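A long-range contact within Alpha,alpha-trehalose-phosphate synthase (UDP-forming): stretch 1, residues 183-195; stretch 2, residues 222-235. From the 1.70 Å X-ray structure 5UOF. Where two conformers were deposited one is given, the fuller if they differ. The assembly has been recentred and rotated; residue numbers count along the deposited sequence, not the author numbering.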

# COMPACT_ATOMS: atom_id res chain seq x y z
N VAL A 183 8.30 15.50 -0.40
CA VAL A 183 8.56 15.60 -1.83
C VAL A 183 9.20 16.95 -2.16
O VAL A 183 10.10 17.03 -3.01
N LYS A 184 8.78 18.02 -1.48
CA LYS A 184 9.49 19.30 -1.62
C LYS A 184 10.97 19.15 -1.26
O LYS A 184 11.84 19.67 -1.98
N PHE A 185 11.27 18.46 -0.16
CA PHE A 185 12.67 18.21 0.20
C PHE A 185 13.41 17.49 -0.91
O PHE A 185 14.56 17.82 -1.23
N MET A 186 12.76 16.50 -1.52
CA MET A 186 13.40 15.73 -2.57
C MET A 186 13.68 16.58 -3.79
O MET A 186 14.64 16.32 -4.52
N CYS A 187 12.87 17.61 -4.02
CA CYS A 187 13.14 18.52 -5.13
C CYS A 187 14.23 19.54 -4.82
O CYS A 187 14.56 20.32 -5.70
N ALA A 188 14.79 19.55 -3.61
CA ALA A 188 15.94 20.39 -3.34
C ALA A 188 17.23 19.83 -3.94
O ALA A 188 18.20 20.58 -4.11
N TYR A 189 17.25 18.54 -4.28
CA TYR A 189 18.37 17.91 -4.96
C TYR A 189 18.38 18.25 -6.44
O TYR A 189 17.33 18.38 -7.08
N ASP A 190 19.59 18.39 -7.00
CA ASP A 190 19.71 18.49 -8.45
C ASP A 190 19.53 17.14 -9.13
O ASP A 190 19.09 17.08 -10.28
N VAL A 191 19.87 16.06 -8.43
CA VAL A 191 19.68 14.70 -8.92
C VAL A 191 19.02 13.89 -7.82
O VAL A 191 19.50 13.86 -6.68
N THR A 192 17.91 13.24 -8.15
CA THR A 192 17.20 12.35 -7.23
C THR A 192 17.19 10.96 -7.86
O THR A 192 16.50 10.74 -8.86
N GLY A 193 17.95 10.04 -7.28
CA GLY A 193 18.13 8.72 -7.85
C GLY A 193 17.41 7.66 -7.04
O GLY A 193 17.29 7.76 -5.82
N PHE A 194 16.92 6.65 -7.76
CA PHE A 194 16.14 5.56 -7.21
C PHE A 194 16.72 4.22 -7.65
O PHE A 194 17.50 4.14 -8.60
N GLN A 195 16.28 3.15 -6.98
CA GLN A 195 16.76 1.82 -7.34
C GLN A 195 16.22 1.38 -8.70
O GLN A 195 16.97 0.85 -9.53
N HIS A 222 10.47 19.73 -13.46
CA HIS A 222 10.44 21.13 -13.04
C HIS A 222 9.41 21.26 -11.93
O HIS A 222 8.21 21.15 -12.18
N ALA A 223 9.89 21.47 -10.71
CA ALA A 223 9.00 21.46 -9.55
C ALA A 223 9.66 22.23 -8.41
O ALA A 223 10.88 22.20 -8.25
N HIS A 224 8.81 22.89 -7.62
CA HIS A 224 9.25 23.68 -6.47
C HIS A 224 10.37 24.65 -6.86
O HIS A 224 11.35 24.83 -6.14
N GLY A 225 10.20 25.28 -8.02
CA GLY A 225 11.15 26.26 -8.52
C GLY A 225 12.51 25.72 -8.90
O GLY A 225 13.44 26.51 -9.07
N ARG A 226 12.66 24.40 -9.03
CA ARG A 226 13.95 23.81 -9.34
C ARG A 226 13.81 22.85 -10.52
O ARG A 226 12.70 22.45 -10.89
N VAL A 227 14.94 22.52 -11.12
CA VAL A 227 15.01 21.53 -12.18
C VAL A 227 15.71 20.30 -11.60
O VAL A 227 16.84 20.40 -11.11
N VAL A 228 15.04 19.16 -11.65
CA VAL A 228 15.50 17.96 -10.97
C VAL A 228 15.69 16.86 -12.01
O VAL A 228 14.78 16.59 -12.79
N LYS A 229 16.88 16.28 -12.04
CA LYS A 229 17.13 15.06 -12.81
C LYS A 229 16.69 13.86 -11.99
O LYS A 229 17.20 13.63 -10.89
N VAL A 230 15.73 13.10 -12.52
CA VAL A 230 15.14 11.96 -11.82
C VAL A 230 15.46 10.71 -12.62
O VAL A 230 15.16 10.64 -13.82
N ALA A 231 16.08 9.73 -11.98
CA ALA A 231 16.57 8.57 -12.72
C ALA A 231 16.72 7.38 -11.78
O ALA A 231 16.77 7.53 -10.55
N ALA A 232 16.81 6.19 -12.39
CA ALA A 232 17.05 4.94 -11.68
C ALA A 232 18.50 4.53 -11.87
O ALA A 232 19.04 4.59 -12.98
N TYR A 233 19.14 4.13 -10.77
CA TYR A 233 20.53 3.66 -10.74
C TYR A 233 20.56 2.39 -9.90
O TYR A 233 20.94 2.43 -8.72
N PRO A 234 20.11 1.26 -10.45
CA PRO A 234 20.07 0.02 -9.65
C PRO A 234 21.46 -0.39 -9.17
O PRO A 234 22.40 -0.46 -9.96
N ILE A 235 21.58 -0.65 -7.87
CA ILE A 235 22.87 -0.98 -7.27
C ILE A 235 23.21 -2.44 -7.57
O ILE A 235 22.41 -3.34 -7.30

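The most unusual feature of this contact is a glycine at which the space a CB would need is taken by a neighbour's ring. G193 sits mid-strand, paired in parallel with A231, and a CB there would lie 2.8 Å from Y233 CD1, a clash. Y233 takes chi1 m, and although its CA-to-CB bond points sideways, its ring reaches back so that its edge meets the glycine, with CE1 3.5 Å from G193 CA. The same ring packs beside V191 (chi1 t), whose CG1 lies 4.2 Å from Y233 CZ. Glycine, valine and tyrosine thus make one unit on the sheet face shared by V191, K229 and A231. K229 adds only its aliphatic root, CG lying 4.1 Å from V191 CG1, before its end leads away.

The other face carries T192, V230, F194 and A232. F194, chi1 m, turns its ring edge to V230 (chi1 t), CE2 to CG1 3.7 Å. T192, also m, sets OG1 3.5 Å from V228 CG1 and gives a weak hydrogen bond from OG1 to M186 O at 3.1 Å, tying the strand to the turn before it. Beneath these side chains the backbone ladder runs from K229 N to D190 O (2.9 Å) through to Y233 N and F194 O (2.7 Å).

Ahead of the ladder, the turn from M186 to Y189 and the A223 to R226 turn face each other through side chains. C187 (m) points toward stretch 2: its SG lies 4.0 Å from A223 CB and near the edge of the H224 ring, while its CB lies 4.1 Å from V228 CG2. H224 (m) lies just ahead of G225 in a type I' turn and offers a ring face to K184, whose CB sits 3.8 Å from the ring centroid in a CH-pi contact; the lysine's end leads away.

R226, m at chi1 and t at chi2, points toward stretch 1 and forms a salt bridge to D190, NH2 to OD1 3.0 Å, though the hydrogen bond within it is weak. The CA-to-CB bond of D190 points away, and its m rotamer brings the carboxylate back. Water helps here: water 1 accepts from R226 NE at 2.7 Å and lies 2.8 Å from Y189 O, while water 2 sits 2.5 Å from D190 OD1 and 2.8 Å from V227 O.

At the far end, Q195 follows the rule D190 obeys: it starts away, then folds back through chi1 and chi2 both m. I235 N donates to Q195 OE1 at 3.2 Å, a side-chain acceptor for a backbone NH beyond the paired strands.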

# COMPACT_ATOMS: atom_id res chain seq x y z
CB VAL A 183 7.27 15.34 -2.62
CG1 VAL A 183 7.44 15.75 -4.07
CG2 VAL A 183 6.89 13.85 -2.53
CB LYS A 184 8.83 20.37 -0.75
CG LYS A 184 9.53 21.73 -0.86
CD LYS A 184 8.88 22.79 0.04
CE LYS A 184 9.05 22.43 1.51
NZ LYS A 184 8.53 23.49 2.42
CB PHE A 185 12.74 17.38 1.48
CG PHE A 185 12.22 18.07 2.70
CD1 PHE A 185 12.15 19.46 2.77
CD2 PHE A 185 11.83 17.33 3.80
CE1 PHE A 185 11.67 20.09 3.91
CE2 PHE A 185 11.35 17.95 4.94
CZ PHE A 185 11.27 19.33 4.99
CB MET A 186 12.53 14.53 -2.92
CG MET A 186 12.45 13.57 -1.76
SD MET A 186 11.40 12.15 -2.00
CE MET A 186 12.32 11.25 -3.27
CB CYS A 187 11.86 19.24 -5.55
SG CYS A 187 10.63 18.10 -6.21
CB ALA A 188 16.11 20.59 -1.83
CB TYR A 189 18.31 16.39 -4.78
CG TYR A 189 18.45 15.96 -3.34
CD1 TYR A 189 19.72 15.84 -2.76
CD2 TYR A 189 17.33 15.70 -2.54
CE1 TYR A 189 19.87 15.47 -1.44
CE2 TYR A 189 17.47 15.34 -1.21
CZ TYR A 189 18.75 15.24 -0.66
OH TYR A 189 18.91 14.89 0.67
CB ASP A 190 21.07 19.07 -8.84
CG ASP A 190 21.30 20.40 -8.20
OD1 ASP A 190 20.61 21.37 -8.59
OD2 ASP A 190 22.13 20.46 -7.27
CB VAL A 191 21.02 14.05 -9.34
CG1 VAL A 191 20.77 12.64 -9.90
CG2 VAL A 191 21.78 14.92 -10.35
CB THR A 192 15.79 12.87 -6.95
OG1 THR A 192 15.88 14.20 -6.42
CG2 THR A 192 15.10 12.00 -5.95
CB PHE A 194 14.67 5.65 -7.65
CG PHE A 194 14.00 6.92 -7.21
CD1 PHE A 194 13.39 7.00 -5.98
CD2 PHE A 194 14.01 8.04 -8.04
CE1 PHE A 194 12.78 8.17 -5.56
CE2 PHE A 194 13.40 9.21 -7.63
CZ PHE A 194 12.78 9.27 -6.40
CB GLN A 195 16.40 0.80 -6.26
CG GLN A 195 17.18 1.00 -4.93
CD GLN A 195 18.56 0.33 -4.92
OE1 GLN A 195 19.16 0.07 -5.97
NE2 GLN A 195 19.06 0.03 -3.72
CB HIS A 222 10.10 22.04 -14.22
CG HIS A 222 11.08 21.94 -15.34
ND1 HIS A 222 12.00 22.92 -15.62
CD2 HIS A 222 11.31 20.95 -16.24
CE1 HIS A 222 12.74 22.56 -16.65
NE2 HIS A 222 12.34 21.36 -17.05
CB ALA A 223 8.68 20.03 -9.11
CB HIS A 224 9.69 22.77 -5.32
CG HIS A 224 8.57 22.02 -4.67
ND1 HIS A 224 7.67 22.63 -3.82
CD2 HIS A 224 8.19 20.73 -4.77
CE1 HIS A 224 6.79 21.73 -3.40
NE2 HIS A 224 7.08 20.57 -3.97
CB ARG A 226 14.53 23.08 -8.11
CG ARG A 226 14.68 24.00 -6.89
CD ARG A 226 15.45 23.31 -5.77
NE ARG A 226 16.74 22.81 -6.24
CZ ARG A 226 17.87 23.51 -6.18
NH1 ARG A 226 17.87 24.74 -5.68
NH2 ARG A 226 19.00 22.99 -6.63
CB VAL A 227 15.75 22.06 -13.42
CG1 VAL A 227 15.63 21.07 -14.57
CG2 VAL A 227 15.19 23.41 -13.82
CB VAL A 228 14.50 17.50 -9.89
CG1 VAL A 228 15.09 16.37 -9.08
CG2 VAL A 228 14.09 18.68 -9.00
CB LYS A 229 18.62 14.96 -13.16
CG LYS A 229 19.08 13.58 -13.56
CD LYS A 229 18.87 13.34 -15.03
CE LYS A 229 19.57 12.07 -15.47
NZ LYS A 229 19.29 11.82 -16.90
CB VAL A 230 13.63 12.14 -11.64
CG1 VAL A 230 13.05 10.99 -10.83
CG2 VAL A 230 13.34 13.47 -10.93
CB ALA A 231 17.91 8.86 -13.41
CB ALA A 232 16.13 3.83 -12.20
CB TYR A 233 21.48 4.71 -10.13
CG TYR A 233 21.36 6.13 -10.64
CD1 TYR A 233 20.35 6.97 -10.20
CD2 TYR A 233 22.29 6.65 -11.54
CE1 TYR A 233 20.25 8.28 -10.66
CE2 TYR A 233 22.21 7.96 -12.00
CZ TYR A 233 21.18 8.77 -11.55
OH TYR A 233 21.07 10.06 -11.99
CB PRO A 234 19.48 -1.01 -10.63
CG PRO A 234 19.63 -0.41 -12.00
CD PRO A 234 19.52 1.08 -11.78
CB ILE A 235 22.85 -0.74 -5.75
CG1 ILE A 235 22.69 0.75 -5.45
CG2 ILE A 235 24.13 -1.27 -5.10
CD1 ILE A 235 22.80 1.09 -3.96
O HOH W 1 17.07 21.00 -8.17
O HOH W 2 19.30 21.75 -10.70
O HOH W 3 19.28 19.02 -12.30